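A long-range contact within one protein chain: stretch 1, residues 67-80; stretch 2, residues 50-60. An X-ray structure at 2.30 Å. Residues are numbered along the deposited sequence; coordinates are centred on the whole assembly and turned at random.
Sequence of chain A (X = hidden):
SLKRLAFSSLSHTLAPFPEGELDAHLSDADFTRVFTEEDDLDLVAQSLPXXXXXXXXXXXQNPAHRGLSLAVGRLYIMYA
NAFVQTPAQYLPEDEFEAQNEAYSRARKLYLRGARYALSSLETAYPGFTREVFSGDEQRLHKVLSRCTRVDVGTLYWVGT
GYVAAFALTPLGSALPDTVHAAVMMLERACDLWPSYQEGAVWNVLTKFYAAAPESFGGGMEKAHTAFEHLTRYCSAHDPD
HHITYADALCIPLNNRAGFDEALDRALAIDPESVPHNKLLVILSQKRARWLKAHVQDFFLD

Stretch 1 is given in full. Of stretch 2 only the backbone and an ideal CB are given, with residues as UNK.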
ATOM      1  N   GLY A  67       0.383   9.944 -25.168  1.00 38.72           N
ATOM      2  CA  GLY A  67       0.012  10.458 -23.867  1.00 32.96           C
ATOM      3  C   GLY A  67       0.231   9.448 -22.740  1.00 41.92           C
ATOM      4  O   GLY A  67       0.703   9.809 -21.648  1.00 38.22           O
ATOM      5  N   LEU A  68      -0.111   8.185 -23.000  1.00 41.49           N
ATOM      6  CA  LEU A  68       0.023   7.126 -21.997  1.00 44.32           C
ATOM      7  C   LEU A  68       1.486   6.787 -21.744  1.00 40.13           C
ATOM      8  O   LEU A  68       1.888   6.579 -20.599  1.00 42.53           O
ATOM      9  CB  LEU A  68      -0.751   5.863 -22.403  1.00 36.99           C
ATOM     10  CG  LEU A  68      -2.140   5.726 -21.793  1.00 52.96           C
ATOM     11  CD1 LEU A  68      -2.826   4.452 -22.291  1.00 50.40           C
ATOM     12  CD2 LEU A  68      -2.015   5.719 -20.286  1.00 50.23           C
ATOM     13  N   SER A  69       2.262   6.700 -22.821  1.00 32.75           N
ATOM     14  CA  SER A  69       3.712   6.552 -22.723  1.00 31.43           C
ATOM     15  C   SER A  69       4.305   7.606 -21.817  1.00 31.90           C
ATOM     16  O   SER A  69       5.019   7.280 -20.867  1.00 34.65           O
ATOM     17  CB  SER A  69       4.369   6.631 -24.105  1.00 34.33           C
ATOM     18  OG  SER A  69       4.172   5.415 -24.814  1.00 33.85           O
ATOM     19  N   LEU A  70       4.012   8.874 -22.105  1.00 36.72           N
ATOM     20  CA  LEU A  70       4.531   9.976 -21.297  1.00 36.34           C
ATOM     21  C   LEU A  70       4.040   9.898 -19.856  1.00 42.69           C
ATOM     22  O   LEU A  70       4.831  10.029 -18.912  1.00 40.40           O
ATOM     23  CB  LEU A  70       4.157  11.334 -21.907  1.00 40.35           C
ATOM     24  CG  LEU A  70       4.691  12.576 -21.169  1.00 49.60           C
ATOM     25  CD1 LEU A  70       6.172  12.414 -20.804  1.00 37.21           C
ATOM     26  CD2 LEU A  70       4.464  13.896 -21.952  1.00 29.94           C
ATOM     27  N   ALA A  71       2.739   9.673 -19.677  1.00 35.36           N
ATOM     28  CA  ALA A  71       2.166   9.710 -18.340  1.00 32.92           C
ATOM     29  C   ALA A  71       2.875   8.697 -17.457  1.00 31.82           C
ATOM     30  O   ALA A  71       3.322   9.027 -16.367  1.00 32.12           O
ATOM     31  CB  ALA A  71       0.670   9.421 -18.371  1.00 38.28           C
ATOM     32  N   VAL A  72       2.967   7.458 -17.918  1.00 29.90           N
ATOM     33  CA  VAL A  72       3.535   6.417 -17.080  1.00 31.24           C
ATOM     34  C   VAL A  72       5.022   6.684 -16.823  1.00 36.72           C
ATOM     35  O   VAL A  72       5.501   6.481 -15.709  1.00 36.29           O
ATOM     36  CB  VAL A  72       3.280   5.002 -17.633  1.00 32.52           C
ATOM     37  CG1 VAL A  72       4.032   4.785 -18.944  1.00 33.80           C
ATOM     38  CG2 VAL A  72       3.669   3.938 -16.590  1.00 35.04           C
ATOM     39  N   GLY A  73       5.736   7.181 -17.831  1.00 33.97           N
ATOM     40  CA  GLY A  73       7.138   7.560 -17.656  1.00 24.86           C
ATOM     41  C   GLY A  73       7.330   8.605 -16.566  1.00 28.22           C
ATOM     42  O   GLY A  73       8.154   8.438 -15.676  1.00 27.93           O
ATOM     43  N   ARG A  74       6.555   9.686 -16.640  1.00 30.88           N
ATOM     44  CA  ARG A  74       6.634  10.774 -15.674  1.00 29.02           C
ATOM     45  C   ARG A  74       6.347  10.250 -14.266  1.00 32.66           C
ATOM     46  O   ARG A  74       7.019  10.612 -13.298  1.00 27.67           O
ATOM     47  CB  ARG A  74       5.642  11.902 -16.062  1.00 31.33           C
ATOM     48  CG  ARG A  74       5.270  12.868 -14.933  1.00 37.61           C
ATOM     49  CD  ARG A  74       4.289  13.954 -15.395  1.00 44.81           C
ATOM     50  NE  ARG A  74       3.209  13.408 -16.213  1.00 63.94           N
ATOM     51  CZ  ARG A  74       2.702  14.002 -17.295  1.00 74.64           C
ATOM     52  NH1 ARG A  74       3.180  15.175 -17.701  1.00 79.84           N
ATOM     53  NH2 ARG A  74       1.719  13.423 -17.976  1.00 73.06           N
ATOM     54  N   LEU A  75       5.341   9.390 -14.170  1.00 34.15           N
ATOM     55  CA  LEU A  75       4.916   8.828 -12.899  1.00 36.12           C
ATOM     56  C   LEU A  75       6.027   8.038 -12.202  1.00 35.19           C
ATOM     57  O   LEU A  75       6.255   8.204 -10.993  1.00 34.17           O
ATOM     58  CB  LEU A  75       3.721   7.920 -13.137  1.00 42.36           C
ATOM     59  CG  LEU A  75       2.577   8.084 -12.163  1.00 55.03           C
ATOM     60  CD1 LEU A  75       2.394   9.545 -11.796  1.00 54.34           C
ATOM     61  CD2 LEU A  75       1.326   7.507 -12.795  1.00 64.80           C
ATOM     62  N   TYR A  76       6.690   7.157 -12.950  1.00 30.30           N
ATOM     63  CA  TYR A  76       7.816   6.400 -12.408  1.00 28.21           C
ATOM     64  C   TYR A  76       8.924   7.323 -11.927  1.00 34.73           C
ATOM     65  O   TYR A  76       9.481   7.113 -10.846  1.00 31.27           O
ATOM     66  CB  TYR A  76       8.351   5.379 -13.416  1.00 31.02           C
ATOM     67  CG  TYR A  76       7.679   4.037 -13.239  1.00 34.41           C
ATOM     68  CD1 TYR A  76       6.638   3.642 -14.075  1.00 37.47           C
ATOM     69  CD2 TYR A  76       8.035   3.197 -12.189  1.00 30.93           C
ATOM     70  CE1 TYR A  76       5.995   2.429 -13.896  1.00 37.56           C
ATOM     71  CE2 TYR A  76       7.396   1.979 -11.989  1.00 39.13           C
ATOM     72  CZ  TYR A  76       6.374   1.601 -12.853  1.00 49.69           C
ATOM     73  OH  TYR A  76       5.719   0.405 -12.672  1.00 48.38           O
ATOM     74  N   ILE A  77       9.227   8.358 -12.711  1.00 28.53           N
ATOM     75  CA  ILE A  77      10.308   9.285 -12.348  1.00 27.77           C
ATOM     76  C   ILE A  77       9.986  10.094 -11.076  1.00 36.25           C
ATOM     77  O   ILE A  77      10.844  10.263 -10.198  1.00 30.87           O
ATOM     78  CB  ILE A  77      10.676  10.232 -13.517  1.00 28.86           C
ATOM     79  CG1 ILE A  77      11.293   9.422 -14.658  1.00 30.87           C
ATOM     80  CG2 ILE A  77      11.666  11.308 -13.051  1.00 28.12           C
ATOM     81  CD1 ILE A  77      11.303  10.133 -15.973  1.00 41.06           C
ATOM     82  N   MET A  78       8.744  10.563 -10.962  1.00 30.27           N
ATOM     83  CA  MET A  78       8.317  11.319  -9.779  1.00 31.67           C
ATOM     84  C   MET A  78       8.243  10.424  -8.557  1.00 35.41           C
ATOM     85  O   MET A  78       8.686  10.801  -7.471  1.00 35.39           O
ATOM     86  CB  MET A  78       6.964  11.970 -10.024  1.00 32.09           C
ATOM     87  CG  MET A  78       6.959  12.806 -11.293  1.00 36.74           C
ATOM     88  SD  MET A  78       5.430  13.748 -11.489  1.00 49.62           S
ATOM     89  CE  MET A  78       5.743  15.083 -10.324  1.00 50.89           C
ATOM     90  N   TYR A  79       7.666   9.241  -8.730  1.00 26.03           N
ATOM     91  CA  TYR A  79       7.689   8.275  -7.653  1.00 30.68           C
ATOM     92  C   TYR A  79       9.129   7.961  -7.240  1.00 39.23           C
ATOM     93  O   TYR A  79       9.456   7.966  -6.055  1.00 36.07           O
ATOM     94  CB  TYR A  79       6.989   6.990  -8.061  1.00 33.39           C
ATOM     95  CG  TYR A  79       6.925   5.999  -6.945  1.00 36.51           C
ATOM     96  CD1 TYR A  79       5.946   6.101  -5.968  1.00 34.27           C
ATOM     97  CD2 TYR A  79       7.847   4.955  -6.858  1.00 38.88           C
ATOM     98  CE1 TYR A  79       5.873   5.197  -4.930  1.00 39.94           C
ATOM     99  CE2 TYR A  79       7.784   4.037  -5.828  1.00 35.26           C
ATOM    100  CZ  TYR A  79       6.791   4.165  -4.861  1.00 36.46           C
ATOM    101  OH  TYR A  79       6.721   3.265  -3.819  1.00 33.52           O
ATOM    102  N   ALA A  80       9.992   7.676  -8.209  1.00 30.30           N
ATOM    103  CA  ALA A  80      11.359   7.298  -7.854  1.00 30.42           C
ATOM    104  C   ALA A  80      11.998   8.373  -6.984  1.00 33.96           C
ATOM    105  O   ALA A  80      12.687   8.076  -6.015  1.00 32.18           O
ATOM    106  CB  ALA A  80      12.194   7.057  -9.091  1.00 32.72           C
ATOM    107  N   UNK A  50      -0.165   0.969  -7.079  1.00 28.34           N
ATOM    108  CA  UNK A  50      -1.125   0.332  -7.994  1.00 31.40           C
ATOM    109  C   UNK A  50      -1.438   1.242  -9.168  1.00 31.79           C
ATOM    110  O   UNK A  50      -1.601   0.775 -10.287  1.00 38.06           O
ATOM    111  CB  UNK A  50      -2.416  -0.030  -7.257  1.00 31.40           C
ATOM    112  N   UNK A  51      -1.502   2.545  -8.914  1.00 33.07           N
ATOM    113  CA  UNK A  51      -1.654   3.532  -9.986  1.00 33.58           C
ATOM    114  C   UNK A  51      -0.555   3.399 -11.055  1.00 33.31           C
ATOM    115  O   UNK A  51      -0.833   3.370 -12.262  1.00 32.82           O
ATOM    116  CB  UNK A  51      -1.637   4.944  -9.397  1.00 33.58           C
ATOM    117  N   UNK A  52       0.695   3.328 -10.615  1.00 34.24           N
ATOM    118  CA  UNK A  52       1.791   3.095 -11.541  1.00 32.77           C
ATOM    119  C   UNK A  52       1.504   1.819 -12.339  1.00 29.63           C
ATOM    120  O   UNK A  52       1.640   1.783 -13.562  1.00 33.76           O
ATOM    121  CB  UNK A  52       3.123   2.990 -10.796  1.00 32.77           C
ATOM    122  N   UNK A  53       1.066   0.777 -11.648  1.00 33.18           N
ATOM    123  CA  UNK A  53       0.842  -0.501 -12.298  1.00 25.86           C
ATOM    124  C   UNK A  53      -0.287  -0.434 -13.325  1.00 31.82           C
ATOM    125  O   UNK A  53      -0.165  -0.984 -14.419  1.00 26.14           O
ATOM    126  CB  UNK A  53       0.531  -1.570 -11.249  1.00 25.86           C
ATOM    127  N   UNK A  54      -1.367   0.265 -12.993  1.00 29.11           N
ATOM    128  CA  UNK A  54      -2.472   0.422 -13.938  1.00 34.37           C
ATOM    129  C   UNK A  54      -2.064   1.212 -15.176  1.00 41.12           C
ATOM    130  O   UNK A  54      -2.362   0.810 -16.303  1.00 42.95           O
ATOM    131  CB  UNK A  54      -3.653   1.112 -13.253  1.00 34.37           C
ATOM    132  N   UNK A  55      -1.367   2.327 -14.984  1.00 38.62           N
ATOM    133  CA  UNK A  55      -0.924   3.101 -16.138  1.00 36.46           C
ATOM    134  C   UNK A  55       0.012   2.264 -16.978  1.00 33.69           C
ATOM    135  O   UNK A  55      -0.039   2.282 -18.205  1.00 36.37           O
ATOM    136  CB  UNK A  55      -0.240   4.399 -15.703  1.00 36.46           C
ATOM    137  N   UNK A  56       0.878   1.529 -16.299  1.00 30.08           N
ATOM    138  CA  UNK A  56       1.843   0.719 -16.987  1.00 33.46           C
ATOM    139  C   UNK A  56       1.113  -0.283 -17.866  1.00 34.67           C
ATOM    140  O   UNK A  56       1.481  -0.469 -19.023  1.00 38.08           O
ATOM    141  CB  UNK A  56       2.771   0.015 -15.996  1.00 33.46           C
ATOM    142  N   UNK A  57       0.076  -0.925 -17.323  1.00 32.80           N
ATOM    143  CA  UNK A  57      -0.684  -1.908 -18.093  1.00 38.62           C
ATOM    144  C   UNK A  57      -1.428  -1.253 -19.278  1.00 41.94           C
ATOM    145  O   UNK A  57      -1.463  -1.793 -20.386  1.00 33.49           O
ATOM    146  CB  UNK A  57      -1.680  -2.625 -17.179  1.00 38.62           C
ATOM    147  N   UNK A  58      -2.011  -0.084 -19.042  1.00 41.31           N
ATOM    148  CA  UNK A  58      -2.681   0.643 -20.112  1.00 39.31           C
ATOM    149  C   UNK A  58      -1.695   0.954 -21.224  1.00 40.70           C
ATOM    150  O   UNK A  58      -2.006   0.819 -22.406  1.00 37.81           O
ATOM    151  CB  UNK A  58      -3.315   1.931 -19.582  1.00 39.31           C
ATOM    152  N   UNK A  59      -0.493   1.356 -20.840  1.00 31.98           N
ATOM    153  CA  UNK A  59       0.511   1.696 -21.825  1.00 37.37           C
ATOM    154  C   UNK A  59       0.883   0.505 -22.704  1.00 44.51           C
ATOM    155  O   UNK A  59       1.090   0.654 -23.905  1.00 49.84           O
ATOM    156  CB  UNK A  59       1.759   2.241 -21.127  1.00 37.37           C
ATOM    157  N   UNK A  60       1.001  -0.672 -22.099  1.00 41.77           N
ATOM    158  CA  UNK A  60       1.472  -1.849 -22.830  1.00 46.82           C
ATOM    159  C   UNK A  60       0.366  -2.401 -23.722  1.00 45.41           C
ATOM    160  O   UNK A  60       0.613  -3.039 -24.738  1.00 47.94           O
ATOM    161  CB  UNK A  60       1.958  -2.928 -21.860  1.00 46.82           C
TER

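The two helices run nearly antiparallel (151° between their N-to-C directions), their axes 8.9 Å apart at closest approach, so positions of stretch 2 meet stretch 1 in reverse order.

At position 50, nothing of stretch 1 lies within 5.5 Å of the ideal CB, and the contact hardly restricts the choice. The residue is Leu50, which does not touch stretch 1.

Position 51 points sideways, its ideal CB 5.2 Å from Leu75 CD2; a small or medium aliphatic would suit. Val51 brings CG1 to 4.1 Å from Leu75 CD2.

Position 52 points toward stretch 1, into a space lined by Leu75, Tyr76 and Tyr79, with Tyr76 CZ 4.1 Å from the ideal CB. Apolar walls favour leucine, isoleucine or methionine. Leu52 fills it: CG stands 4.1 Å from the centroid of the Tyr76 ring, almost on the ring normal, CD2 lies over a face of the Tyr79 ring, 3.8 Å from Tyr79 CG, and CD1 packs tightly at 3.3 Å from Leu75 CG.

Position 53 points away, yet a long, flexible chain could curl back toward the hydroxyl of Tyr76. Lys53 does so, with CE 3.5 Å from Tyr76 OH.

Positions 54 and 57 do not face stretch 1 and would accept many side chains; they are Val54 and Ala57.

Position 55 points toward a hollow among Leu68, Ala71, Val72 and Leu75. The short Ala71 leaves room for a large apolar or aromatic group. Tyr55 enters as a knob; Leu75 CD2 lies over one ring face, 4.2 Å from the centroid, and CE2 reaches 4.0 Å from Ala71 CB.

Position 56 points sideways, its ideal CB 4.1 Å from Val72 CG2 and 4.5 Å from Tyr76 OH. An acceptor such as glutamate or glutamine would suit this hydroxyl. Glu56 extends to it: Tyr76 OH donates a very short hydrogen bond to Glu56 OE1 (2.4 Å). Lys53 NZ forms a salt bridge with the same Glu56 OE1 at 2.7 Å, so the carboxylate joins the tyrosine to the lysine.

Position 58 points toward Leu68, whose CD1 is 3.7 Å from the ideal CB. Several aliphatics would serve; Leu58 makes this contact through its CB.

Position 59 points sideways, its ideal CB near Val72 CG1 (4.1 Å) and Leu68 O (4.4 Å), with the Ser69 hydroxyl beyond. A flat or polar side chain would fit. His59 places its ring edge at Ser69, CE1 3.0 Å from Ser69 OG, while its CB packs 4.1 Å from Val72 CG1.

Position 60 is out of reach, so many side chains would do; it is Leu60.

Stretch 2 (50-60) LVLKVYEALHL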
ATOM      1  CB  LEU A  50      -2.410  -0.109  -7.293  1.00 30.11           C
ATOM      2  CG  LEU A  50      -3.462  -0.849  -8.133  1.00 37.44           C
ATOM      3  CD1 LEU A  50      -2.888  -2.026  -8.970  1.00 35.28           C
ATOM      4  CD2 LEU A  50      -4.581  -1.339  -7.223  1.00 37.52           C
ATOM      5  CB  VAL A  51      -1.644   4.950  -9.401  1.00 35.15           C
ATOM      6  CG1 VAL A  51      -1.684   5.988 -10.499  1.00 32.57           C
ATOM      7  CG2 VAL A  51      -2.838   5.119  -8.453  1.00 34.30           C
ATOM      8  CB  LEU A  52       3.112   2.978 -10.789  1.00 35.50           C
ATOM      9  CG  LEU A  52       4.005   4.209 -10.579  1.00 45.11           C
ATOM     10  CD1 LEU A  52       3.191   5.430 -10.321  1.00 57.57           C
ATOM     11  CD2 LEU A  52       4.959   3.970  -9.418  1.00 46.58           C
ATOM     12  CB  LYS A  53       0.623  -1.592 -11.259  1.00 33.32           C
ATOM     13  CG  LYS A  53       1.904  -1.959 -10.502  1.00 32.50           C
ATOM     14  CD  LYS A  53       2.711  -2.927 -11.336  1.00 47.89           C
ATOM     15  CE  LYS A  53       4.145  -2.484 -11.484  1.00 47.87           C
ATOM     16  NZ  LYS A  53       4.757  -3.132 -12.697  1.00 36.98           N
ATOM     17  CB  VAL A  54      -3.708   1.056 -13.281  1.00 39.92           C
ATOM     18  CG1 VAL A  54      -4.722   1.452 -14.336  1.00 39.77           C
ATOM     19  CG2 VAL A  54      -4.333   0.065 -12.285  1.00 32.50           C
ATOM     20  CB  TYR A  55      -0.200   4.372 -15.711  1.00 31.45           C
ATOM     21  CG  TYR A  55      -1.124   5.536 -15.468  1.00 47.89           C
ATOM     22  CD1 TYR A  55      -1.767   5.701 -14.242  1.00 58.68           C
ATOM     23  CD2 TYR A  55      -1.349   6.481 -16.455  1.00 56.52           C
ATOM     24  CE1 TYR A  55      -2.616   6.782 -14.013  1.00 63.66           C
ATOM     25  CE2 TYR A  55      -2.195   7.567 -16.235  1.00 63.23           C
ATOM     26  CZ  TYR A  55      -2.822   7.712 -15.014  1.00 65.23           C
ATOM     27  OH  TYR A  55      -3.656   8.791 -14.804  1.00 74.03           O
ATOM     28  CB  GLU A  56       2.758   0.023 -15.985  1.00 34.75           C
ATOM     29  CG  GLU A  56       4.086  -0.413 -16.534  1.00 36.34           C
ATOM     30  CD  GLU A  56       5.009  -0.908 -15.423  1.00 46.31           C
ATOM     31  OE1 GLU A  56       4.552  -0.925 -14.265  1.00 39.27           O
ATOM     32  OE2 GLU A  56       6.177  -1.269 -15.694  1.00 48.61           O
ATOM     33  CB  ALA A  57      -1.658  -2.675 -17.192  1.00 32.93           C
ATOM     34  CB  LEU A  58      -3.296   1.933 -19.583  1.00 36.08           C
ATOM     35  CG  LEU A  58      -4.528   1.705 -18.715  1.00 43.21           C
ATOM     36  CD1 LEU A  58      -5.142   3.026 -18.269  1.00 43.93           C
ATOM     37  CD2 LEU A  58      -5.540   0.873 -19.497  1.00 46.41           C
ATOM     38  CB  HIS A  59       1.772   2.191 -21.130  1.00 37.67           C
ATOM     39  CG  HIS A  59       2.992   2.120 -21.991  1.00 39.43           C
ATOM     40  ND1 HIS A  59       3.159   2.911 -23.107  1.00 39.89           N
ATOM     41  CD2 HIS A  59       4.103   1.350 -21.907  1.00 47.31           C
ATOM     42  CE1 HIS A  59       4.323   2.639 -23.669  1.00 41.00           C
ATOM     43  NE2 HIS A  59       4.917   1.695 -22.960  1.00 46.21           N
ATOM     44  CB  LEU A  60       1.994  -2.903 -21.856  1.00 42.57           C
ATOM     45  CG  LEU A  60       3.237  -2.408 -21.104  1.00 51.53           C
ATOM     46  CD1 LEU A  60       3.681  -3.411 -20.038  1.00 57.62           C
ATOM     47  CD2 LEU A  60       4.396  -2.087 -22.063  1.00 43.11           C
TER
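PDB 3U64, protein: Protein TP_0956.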